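Local coordinates for protein alpha-fucosidase GH29 (Fusarium graminearum, PDB 4PSR) that hydrolyses alpha-L-fucosides and probably releases alpha-1,6-linked fucose from the reducing-end N-acetylglucosamine of glycoprotein sugar chains, at residues 45-50 and 177-182; 51-56 and 182-187. All coordinates share one frame; numbering follows the deposited sequence.

From the N terminus, the chain runs through the first barrel strand, 29-33, and then enters the loop that holds 45-50 and, directly after it, 51-56. It then passes through strands 119-125 and 165-170, and the segments 177-182 and 182-187 that follow pack against this loop. Contact 1 closes a loop of 126 residues and contact 2 one of 125. Because their segments alternate along the chain, the two closures cross. W182 belongs to both, and F180 packs on Y53 between them. Together they tie the excursions after the first and third strands of the TIM barrel to each other, contact 1 beside the bound fucose and contact 2 farther out.

Contact 1: residues 45-50 and 177-182; sequences SEWYPR and NGFFQW. With FUL (beta-L-fucopyranose), chain M.
R50 supplies the direct hydrogen bonds to 177-182. Its CG stands anti to the backbone N (chi1 154°), and the chain beyond runs extended to NE. The guanidinium meets Q181 end-on, two nitrogens to one atom: NH1 lies 3.0 Å from OE1 of Q181, and NH2 lies 3.2 Å from that same OE1. NH1 also donates to F179 O at 3.2 Å, nearly straight at the hydrogen (164°) though from above the carbonyl plane. Both acceptors sit at the guanidinium edge in its plane, which fixes the rotation of the group, while S237 OG holds NE2 of Q181. A water donates to R50 O and F179 O and accepts from W182 N.

Both segments lie in excursions that follow strands of the TIM barrel, 29-33 and 165-170, and 45-50 reaches the bound fucose. W47 NE1 donates to O2 of the sugar at 2.9 Å, and OE2 of E46 accepts from its O3 at 2.7 Å. H34, H126, H127, D226 and K272 bond the same sugar.

F179 turns its edge to the face of W47 in a T-shaped pair, planes at 86°, with CE1 of F179 3.9 Å from CG of W47; H127 meets both rings. R50 CB sits over the centre of the F179 face, a CH-pi contact of 3.6 Å to the centroid. On the guanidinium, CZ3 of W182 lies over the centre of one face. CB of P49 touches both CE2 of F179 and CE1 of F180, and the buried P49 O, which has no polar partner in the model, abuts that same CE1.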
loop_
_atom_site.group_PDB
_atom_site.type_symbol
_atom_site.label_atom_id
_atom_site.label_comp_id
_atom_site.label_asym_id
_atom_site.label_seq_id
_atom_site.Cartn_x
_atom_site.Cartn_y
_atom_site.Cartn_z
ATOM N N SER A 45 8.576 10.377 17.164
ATOM C CA SER A 45 7.939 10.062 15.895
ATOM C C SER A 45 7.419 11.327 15.254
ATOM O O SER A 45 7.547 12.431 15.788
ATOM C CB SER A 45 6.770 9.096 16.084
ATOM O OG SER A 45 5.707 9.752 16.736
ATOM N N GLU A 46 6.832 11.145 14.076
ATOM C CA GLU A 46 6.127 12.213 13.394
ATOM C C GLU A 46 4.909 12.735 14.157
ATOM O O GLU A 46 4.361 13.760 13.773
ATOM C CB GLU A 46 5.724 11.763 11.977
ATOM C CG GLU A 46 4.576 10.753 11.895
ATOM C CD GLU A 46 4.862 9.351 12.405
ATOM O OE1 GLU A 46 6.031 8.942 12.534
ATOM O OE2 GLU A 46 3.860 8.638 12.678
ATOM N N TRP A 47 4.478 12.034 15.225
ATOM C CA TRP A 47 3.430 12.561 16.113
ATOM C C TRP A 47 3.979 13.527 17.169
ATOM O O TRP A 47 3.215 14.007 17.994
ATOM C CB TRP A 47 2.599 11.439 16.764
ATOM C CG TRP A 47 1.548 10.855 15.852
ATOM C CD1 TRP A 47 1.596 10.719 14.483
ATOM C CD2 TRP A 47 0.259 10.349 16.253
ATOM N NE1 TRP A 47 0.416 10.166 14.019
ATOM C CE2 TRP A 47 -0.420 9.934 15.088
ATOM C CE3 TRP A 47 -0.376 10.197 17.491
ATOM C CZ2 TRP A 47 -1.718 9.397 15.127
ATOM C CZ3 TRP A 47 -1.666 9.663 17.528
ATOM C CH2 TRP A 47 -2.320 9.278 16.359
ATOM N N TYR A 48 5.265 13.837 17.134
ATOM C CA TYR A 48 5.839 14.799 18.100
ATOM C C TYR A 48 5.031 16.088 18.238
ATOM O O TYR A 48 4.845 16.552 19.356
ATOM C CB TYR A 48 7.277 15.133 17.749
ATOM C CG TYR A 48 7.985 15.959 18.805
ATOM C CD1 TYR A 48 8.711 15.347 19.811
ATOM C CD2 TYR A 48 7.967 17.343 18.762
ATOM C CE1 TYR A 48 9.369 16.090 20.783
ATOM C CE2 TYR A 48 8.606 18.088 19.724
ATOM C CZ TYR A 48 9.334 17.455 20.713
ATOM O OH TYR A 48 10.008 18.195 21.667
ATOM N N PRO A 49 4.528 16.675 17.136
ATOM C CA PRO A 49 3.762 17.920 17.303
ATOM C C PRO A 49 2.549 17.774 18.216
ATOM O O PRO A 49 2.156 18.764 18.865
ATOM C CB PRO A 49 3.325 18.268 15.869
ATOM C CG PRO A 49 4.293 17.538 14.970
ATOM C CD PRO A 49 4.681 16.294 15.711
ATOM N N ARG A 50 1.914 16.601 18.198
ATOM C CA ARG A 50 0.783 16.305 19.092
ATOM C C ARG A 50 1.279 15.993 20.504
ATOM O O ARG A 50 0.777 16.558 21.501
ATOM C CB ARG A 50 0.029 15.101 18.539
ATOM C CG ARG A 50 -0.758 14.258 19.576
ATOM C CD ARG A 50 -1.544 13.175 18.853
ATOM N NE ARG A 50 -2.298 12.278 19.744
ATOM C CZ ARG A 50 -3.483 12.591 20.243
ATOM N NH1 ARG A 50 -4.024 13.768 20.017
ATOM N NH2 ARG A 50 -4.128 11.705 20.989
ATOM N N ASN A 177 -9.462 17.051 14.108
ATOM C CA ASN A 177 -10.275 15.994 14.728
ATOM C C ASN A 177 -9.570 15.369 15.917
ATOM O O ASN A 177 -9.917 14.271 16.319
ATOM C CB ASN A 177 -10.701 14.927 13.700
ATOM C CG ASN A 177 -11.896 15.346 12.900
ATOM O OD1 ASN A 177 -13.025 15.348 13.422
ATOM N ND2 ASN A 177 -11.703 15.683 11.645
ATOM N N GLY A 178 -8.593 16.060 16.492
ATOM C CA GLY A 178 -7.995 15.658 17.744
ATOM C C GLY A 178 -6.486 15.687 17.812
ATOM O O GLY A 178 -5.937 15.705 18.901
ATOM N N PHE A 179 -5.789 15.714 16.680
ATOM C CA PHE A 179 -4.324 15.655 16.742
ATOM C C PHE A 179 -3.734 16.654 17.722
ATOM O O PHE A 179 -2.858 16.315 18.507
ATOM C CB PHE A 179 -3.746 15.914 15.349
ATOM C CG PHE A 179 -2.244 15.703 15.233
ATOM C CD1 PHE A 179 -1.692 14.436 15.266
ATOM C CD2 PHE A 179 -1.406 16.787 15.030
ATOM C CE1 PHE A 179 -0.323 14.235 15.113
ATOM C CE2 PHE A 179 -0.036 16.589 14.868
ATOM C CZ PHE A 179 0.491 15.323 14.918
ATOM N N PHE A 180 -4.210 17.894 17.642
ATOM C CA PHE A 180 -3.682 18.962 18.483
ATOM C C PHE A 180 -4.570 19.209 19.728
ATOM O O PHE A 180 -4.619 20.306 20.254
ATOM C CB PHE A 180 -3.549 20.245 17.664
ATOM C CG PHE A 180 -2.311 20.308 16.782
ATOM C CD1 PHE A 180 -1.051 20.154 17.327
ATOM C CD2 PHE A 180 -2.427 20.615 15.413
ATOM C CE1 PHE A 180 0.104 20.269 16.540
ATOM C CE2 PHE A 180 -1.245 20.747 14.627
ATOM C CZ PHE A 180 -0.018 20.581 15.189
ATOM N N GLN A 181 -5.220 18.168 20.226
ATOM C CA GLN A 181 -6.163 18.350 21.353
ATOM C C GLN A 181 -5.512 18.945 22.604
ATOM O O GLN A 181 -6.207 19.591 23.400
ATOM C CB GLN A 181 -6.834 17.010 21.706
ATOM C CG GLN A 181 -5.937 15.969 22.311
ATOM C CD GLN A 181 -6.665 14.673 22.501
ATOM O OE1 GLN A 181 -6.504 13.728 21.748
ATOM N NE2 GLN A 181 -7.490 14.618 23.548
ATOM N N TRP A 182 -4.217 18.718 22.801
ATOM C CA TRP A 182 -3.533 19.199 24.010
ATOM C C TRP A 182 -2.848 20.570 23.864
ATOM O O TRP A 182 -2.251 21.072 24.832
ATOM C CB TRP A 182 -2.543 18.162 24.530
ATOM C CG TRP A 182 -3.202 16.837 24.888
ATOM C CD1 TRP A 182 -4.238 16.665 25.786
ATOM C CD2 TRP A 182 -2.913 15.532 24.368
ATOM N NE1 TRP A 182 -4.590 15.342 25.861
ATOM C CE2 TRP A 182 -3.791 14.617 25.009
ATOM C CE3 TRP A 182 -2.004 15.039 23.436
ATOM C CZ2 TRP A 182 -3.786 13.240 24.738
ATOM C CZ3 TRP A 182 -1.994 13.643 23.173
ATOM C CH2 TRP A 182 -2.902 12.772 23.812
HETATM C C1 FUL M . -1.042 6.930 10.259
HETATM C C2 FUL M . -0.498 8.267 10.720
HETATM O O2 FUL M . -1.083 8.695 11.960
HETATM C C3 FUL M . 0.988 8.079 10.870
HETATM O O3 FUL M . 1.551 9.271 11.374
HETATM C C4 FUL M . 1.539 7.735 9.510
HETATM O O4 FUL M . 1.347 8.838 8.629
HETATM C C5 FUL M . 0.841 6.487 8.984
HETATM C C6 FUL M . 1.277 6.111 7.584
HETATM O O5 FUL M . -0.577 6.625 8.965
HETATM O O1 FUL M . -2.442 7.022 10.185
HETATM O O HOH W 1 -2.026 17.614 21.008
#

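Contact 2: residues 51-56 and 182-187; sequences NMYEPD and WAPKTN. With NAG (2-acetamido-2-deoxy-beta-D-glucopyranose), chain F.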
loop_
_atom_site.group_PDB
_atom_site.type_symbol
_atom_site.label_atom_id
_atom_site.label_comp_id
_atom_site.label_asym_id
_atom_site.label_seq_id
_atom_site.Cartn_x
_atom_site.Cartn_y
_atom_site.Cartn_z
ATOM N N ASN A 51 2.248 15.096 20.614
ATOM C CA ASN A 51 2.628 14.576 21.929
ATOM C C ASN A 51 3.479 15.538 22.759
ATOM O O ASN A 51 3.538 15.380 23.974
ATOM C CB ASN A 51 3.321 13.213 21.801
ATOM C CG ASN A 51 2.430 12.154 21.201
ATOM O OD1 ASN A 51 2.700 11.653 20.107
ATOM N ND2 ASN A 51 1.362 11.782 21.912
ATOM N N MET A 52 4.133 16.520 22.148
ATOM C CA MET A 52 4.904 17.502 22.896
ATOM C C MET A 52 4.006 18.248 23.902
ATOM O O MET A 52 4.512 18.805 24.885
ATOM C CB MET A 52 5.606 18.500 21.955
ATOM C CG MET A 52 4.661 19.311 21.067
ATOM S SD MET A 52 5.475 20.663 20.180
ATOM C CE MET A 52 5.457 21.955 21.434
ATOM N N TYR A 53 2.711 18.296 23.632
ATOM C CA TYR A 53 1.749 18.968 24.507
ATOM C C TYR A 53 1.057 18.018 25.492
ATOM O O TYR A 53 0.351 18.474 26.383
ATOM C CB TYR A 53 0.661 19.613 23.681
ATOM C CG TYR A 53 1.054 20.720 22.735
ATOM C CD1 TYR A 53 1.258 22.011 23.183
ATOM C CD2 TYR A 53 1.133 20.483 21.359
ATOM C CE1 TYR A 53 1.553 23.045 22.304
ATOM C CE2 TYR A 53 1.406 21.511 20.474
ATOM C CZ TYR A 53 1.622 22.786 20.949
ATOM O OH TYR A 53 1.883 23.827 20.059
ATOM N N GLU A 54 1.203 16.720 25.301
ATOM C CA GLU A 54 0.414 15.743 26.060
ATOM C C GLU A 54 0.825 15.776 27.537
ATOM O O GLU A 54 1.994 15.740 27.841
ATOM C CB GLU A 54 0.629 14.341 25.497
ATOM C CG GLU A 54 -0.234 13.261 26.138
ATOM C CD GLU A 54 0.083 11.891 25.606
ATOM O OE1 GLU A 54 0.987 11.777 24.750
ATOM O OE2 GLU A 54 -0.583 10.924 26.033
ATOM N N PRO A 55 -0.155 15.826 28.454
ATOM C CA PRO A 55 0.219 15.809 29.873
ATOM C C PRO A 55 1.030 14.587 30.252
ATOM O O PRO A 55 0.686 13.477 29.856
ATOM C CB PRO A 55 -1.146 15.815 30.592
ATOM C CG PRO A 55 -2.036 16.522 29.668
ATOM C CD PRO A 55 -1.574 16.154 28.259
ATOM N N ASP A 56 2.104 14.822 31.000
ATOM C CA ASP A 56 2.928 13.762 31.574
ATOM C C ASP A 56 3.635 12.855 30.546
ATOM O O ASP A 56 4.116 11.774 30.902
ATOM C CB ASP A 56 2.074 12.901 32.521
ATOM C CG ASP A 56 2.909 12.088 33.500
ATOM O OD1 ASP A 56 4.066 12.473 33.779
ATOM O OD2 ASP A 56 2.395 11.063 33.991
ATOM N N TRP A 182 -4.217 18.718 22.801
ATOM C CA TRP A 182 -3.533 19.199 24.010
ATOM C C TRP A 182 -2.848 20.570 23.864
ATOM O O TRP A 182 -2.251 21.072 24.832
ATOM C CB TRP A 182 -2.543 18.162 24.530
ATOM C CG TRP A 182 -3.202 16.837 24.888
ATOM C CD1 TRP A 182 -4.238 16.665 25.786
ATOM C CD2 TRP A 182 -2.913 15.532 24.368
ATOM N NE1 TRP A 182 -4.590 15.342 25.861
ATOM C CE2 TRP A 182 -3.791 14.617 25.009
ATOM C CE3 TRP A 182 -2.004 15.039 23.436
ATOM C CZ2 TRP A 182 -3.786 13.240 24.738
ATOM C CZ3 TRP A 182 -1.994 13.643 23.173
ATOM C CH2 TRP A 182 -2.902 12.772 23.812
ATOM N N ALA A 183 -2.875 21.148 22.658
ATOM C CA ALA A 183 -2.313 22.486 22.469
ATOM C C ALA A 183 -3.167 23.519 23.189
ATOM O O ALA A 183 -4.384 23.378 23.220
ATOM C CB ALA A 183 -2.212 22.842 20.983
ATOM N N PRO A 184 -2.537 24.579 23.730
ATOM C CA PRO A 184 -3.342 25.637 24.350
ATOM C C PRO A 184 -4.313 26.254 23.354
ATOM O O PRO A 184 -4.020 26.392 22.155
ATOM C CB PRO A 184 -2.294 26.671 24.758
ATOM C CG PRO A 184 -0.996 25.939 24.837
ATOM C CD PRO A 184 -1.089 24.839 23.817
ATOM N N LYS A 185 -5.472 26.666 23.839
ATOM C CA LYS A 185 -6.367 27.448 23.030
ATOM C C LYS A 185 -5.725 28.772 22.710
ATOM O O LYS A 185 -5.002 29.349 23.541
ATOM C CB LYS A 185 -7.671 27.702 23.789
ATOM C CG LYS A 185 -8.423 26.447 24.114
ATOM C CD LYS A 185 -8.620 25.571 22.877
ATOM C CE LYS A 185 -9.269 24.241 23.197
ATOM N NZ LYS A 185 -9.217 23.357 22.003
ATOM N N THR A 186 -5.973 29.255 21.496
ATOM C CA THR A 186 -5.460 30.545 21.064
ATOM C C THR A 186 -6.542 31.361 20.352
ATOM O O THR A 186 -7.409 30.806 19.655
ATOM C CB THR A 186 -4.264 30.370 20.107
ATOM O OG1 THR A 186 -3.799 31.652 19.700
ATOM C CG2 THR A 186 -4.645 29.551 18.884
ATOM N N ASN A 187 -6.488 32.682 20.543
ATOM C CA ASN A 187 -7.347 33.621 19.849
ATOM C C ASN A 187 -6.726 34.242 18.615
ATOM O O ASN A 187 -7.355 35.033 17.918
ATOM C CB ASN A 187 -7.764 34.721 20.820
ATOM C CG ASN A 187 -8.817 34.253 21.796
ATOM O OD1 ASN A 187 -9.622 33.362 21.490
ATOM N ND2 ASN A 187 -8.844 34.877 22.978
HETATM C C1 NAG F . -9.935 34.730 23.916
HETATM C C2 NAG F . -9.514 35.152 25.316
HETATM C C3 NAG F . -10.666 34.906 26.292
HETATM C C4 NAG F . -11.949 35.550 25.789
HETATM C C5 NAG F . -12.242 35.097 24.364
HETATM C C6 NAG F . -13.442 35.780 23.757
HETATM C C7 NAG F . -7.324 34.974 26.451
HETATM C C8 NAG F . -6.189 34.056 26.772
HETATM N N2 NAG F . -8.328 34.438 25.740
HETATM O O3 NAG F . -10.324 35.431 27.569
HETATM O O4 NAG F . -13.023 35.154 26.637
HETATM O O5 NAG F . -11.113 35.416 23.533
HETATM O O6 NAG F . -13.249 37.189 23.751
HETATM O O7 NAG F . -7.321 36.155 26.789
HETATM O O HOH W 2 -2.035 19.903 27.818
#
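E54 lies alongside the indole of W182, the two side chains pointing the same way, where two loops on the rim of the TIM barrel pack together. The first makes a type I beta turn from N51 to E54, closed by E54 N to N51 O; the second runs on from W182 without regular structure. E54 has CG anti to the backbone N (chi1 -175°) and stays extended beyond it, with its carboxylate plane parallel to the indole. CG sits over the six-membered ring, 3.5 Å from its centroid, in a CH-pi contact. P55 crosses the same face at about a right angle and sets CD 3.8 Å from the centroid of the five-membered ring. N51 steadies the carboxylate within the turn: its ND2 donates to E54 OE1 at 2.9 Å, coming from above the carboxylate plane (39° out of it).

Y53 is sandwiched. M52 CE lies over one face of its ring and A183 CA over the opposite face, 3.8 Å from the centroid. P184 crosses Y53 at about a right angle, with CD 3.5 Å from CE1 of the tyrosine. Nearer the backbone, CB of Y53 meets CB of W182 at 3.6 Å, and the phenol OH is tied to Y75 N. No direct hydrogen bond joins the two segments. Beyond the packed part, the last residue of 182-187 carries an N-linked sugar: N187 ND2 is bonded covalently to NAG C1 at 1.4 Å.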